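Local coordinates for cytolethal distending toxin protein C (Haemophilus ducreyi, PDB 1SR4) that probably forms with subunit A the ricin-like lectin heterodimer that delivers the CdtB subunit of a heterotrimeric genotoxin into host cells, at the interface of chains B and A. Coordinates in Å, arbitrary orientation; residue numbers count along the deposited sequence, not the author numbering. Chains: chain A, cytolethal distending toxin protein C; chain B, Cytolethal distending toxin subunit A.

The interface of chains B and A. Residues chain B 204-206; chain A 98-99, 133, 138.
B:Val205 and A:Pro99 are joined by a backbone hydrogen bond: the backbone N of B:Val205 donates to the carbonyl O of A:Pro99 at 3.0 Å, nearly straight at the hydrogen (172°). The donor stands tilted 33° from the carbonyl plane. Since proline has no backbone N-H, A:Pro99 can contribute to such pairing through its carbonyl alone. The side chain of B:Val205 reinforces this link with one branch. Its CG2 falls between the backbone N and the carbonyl carbon, and packs beside the bonded carbonyl O of A:Pro99 at 3.5 Å. The same methyl meets the CB–CG edge of the proline ring, 3.9 Å from CG of A:Pro99.

The remaining contacts are van der Waals packing. The carboxamide of B:Asn206, the last residue of chain B, lays one face against methyl branches of two aliphatic side chains of chain A. The CG2 methyl of A:Ile98 sits over that face, 3.7 Å from the amide carbon CG of B:Asn206; the two side chains run obliquely past each other. Obliquely beside it, on the same face, is the CG2 methyl of A:Val133, whose side chain crosses the asparagine at about a right angle, 3.7 Å from ND2 of B:Asn206. A chi1 of 53° puts CG of the asparagine between its backbone N and carbonyl carbon and lays the amide against the two methyls.

B:Ala204 inserts its methyl beside the same two residues: CB sits 3.8 Å from CG2 of A:Ile98 and 3.3 Å from the carbonyl O of A:Val133. That carbonyl O also lies in plane at the edge of the A:Phe138 ring, within chain A. The ring itself only flanks the alanine, with CE2 of A:Phe138 4.4 Å from CB of B:Ala204.

This small patch docks the C-terminal tail of CdtA, just past strand 202-203, against the end of CdtC strand 95-99, and so contributes to the CdtA–CdtC pairing within the heterotrimeric toxin.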
ATOM      1  N   ALA B 204       2.526 -17.447   6.868  1.00  9.39           N
ATOM      2  CA  ALA B 204       3.259 -16.379   7.561  1.00  9.57           C
ATOM      3  C   ALA B 204       4.646 -16.208   6.946  1.00 11.00           C
ATOM      4  O   ALA B 204       5.337 -17.193   6.657  1.00 10.85           O
ATOM      5  CB  ALA B 204       3.390 -16.704   9.056  1.00 10.66           C
ATOM      6  N   VAL B 205       5.058 -14.958   6.763  1.00 11.38           N
ATOM      7  CA  VAL B 205       6.343 -14.666   6.152  1.00 12.18           C
ATOM      8  C   VAL B 205       7.280 -13.899   7.071  1.00 12.34           C
ATOM      9  O   VAL B 205       8.266 -13.332   6.614  1.00 13.04           O
ATOM     10  CB  VAL B 205       6.171 -13.866   4.838  1.00 10.84           C
ATOM     11  CG1 VAL B 205       5.455 -14.705   3.816  1.00  8.67           C
ATOM     12  CG2 VAL B 205       5.400 -12.572   5.100  1.00 12.37           C
ATOM     13  N   ASN B 206       6.970 -13.900   8.367  1.00 13.94           N
ATOM     14  CA  ASN B 206       7.790 -13.224   9.371  1.00 13.93           C
ATOM     15  C   ASN B 206       9.154 -13.898   9.497  1.00 15.08           C
ATOM     16  O   ASN B 206       9.244 -15.101   9.193  1.00 15.41           O
ATOM     17  CB  ASN B 206       7.082 -13.246  10.739  1.00 12.33           C
ATOM     18  CG  ASN B 206       6.664 -14.662  11.186  1.00 12.84           C
ATOM     19  OD1 ASN B 206       6.052 -15.419  10.429  1.00 10.89           O
ATOM     20  ND2 ASN B 206       6.975 -15.002  12.436  1.00 11.22           N
ATOM     21  OXT ASN B 206      10.112 -13.222   9.919  1.00 17.15           O
TER
ATOM     22  N   ILE A  98       1.818 -10.247  12.456  1.00  8.31           N
ATOM     23  CA  ILE A  98       2.619 -11.206  11.689  1.00  8.68           C
ATOM     24  C   ILE A  98       2.137 -11.118  10.228  1.00  9.02           C
ATOM     25  O   ILE A  98       1.001 -11.474   9.934  1.00  9.63           O
ATOM     26  CB  ILE A  98       2.362 -12.670  12.185  1.00  8.69           C
ATOM     27  CG1 ILE A  98       2.757 -12.827  13.663  1.00 10.53           C
ATOM     28  CG2 ILE A  98       3.082 -13.676  11.276  1.00  9.61           C
ATOM     29  CD1 ILE A  98       4.203 -12.413  14.007  1.00  9.94           C
ATOM     30  N   PRO A  99       2.988 -10.646   9.309  1.00  9.94           N
ATOM     31  CA  PRO A  99       2.581 -10.546   7.903  1.00  9.06           C
ATOM     32  C   PRO A  99       2.505 -11.926   7.244  1.00  9.44           C
ATOM     33  O   PRO A  99       3.117 -12.886   7.719  1.00  9.64           O
ATOM     34  CB  PRO A  99       3.671  -9.662   7.277  1.00  9.40           C
ATOM     35  CG  PRO A  99       4.901 -10.048   8.052  1.00 11.44           C
ATOM     36  CD  PRO A  99       4.383 -10.193   9.502  1.00  9.25           C
ATOM     37  N   VAL A 133       5.610 -19.032  14.024  1.00 12.50           N
ATOM     38  CA  VAL A 133       4.663 -19.290  12.954  1.00 12.57           C
ATOM     39  C   VAL A 133       5.305 -19.123  11.571  1.00 11.11           C
ATOM     40  O   VAL A 133       4.643 -19.317  10.558  1.00 11.31           O
ATOM     41  CB  VAL A 133       3.428 -18.347  13.043  1.00 13.40           C
ATOM     42  CG1 VAL A 133       2.654 -18.619  14.323  1.00 11.35           C
ATOM     43  CG2 VAL A 133       3.877 -16.878  12.990  1.00 12.76           C
ATOM     44  N   PHE A 138      -2.093 -21.127   7.513  1.00 11.63           N
ATOM     45  CA  PHE A 138      -3.216 -20.972   8.423  1.00 10.75           C
ATOM     46  C   PHE A 138      -4.564 -20.726   7.739  1.00 10.74           C
ATOM     47  O   PHE A 138      -4.634 -20.051   6.713  1.00 10.71           O
ATOM     48  CB  PHE A 138      -2.906 -19.786   9.354  1.00  9.78           C
ATOM     49  CG  PHE A 138      -1.685 -19.996  10.223  1.00  9.83           C
ATOM     50  CD1 PHE A 138      -1.798 -20.612  11.469  1.00 10.54           C
ATOM     51  CD2 PHE A 138      -0.430 -19.583   9.793  1.00  8.83           C
ATOM     52  CE1 PHE A 138      -0.673 -20.810  12.279  1.00 12.29           C
ATOM     53  CE2 PHE A 138       0.706 -19.778  10.597  1.00 10.49           C
ATOM     54  CZ  PHE A 138       0.584 -20.389  11.838  1.00 10.13           C
TER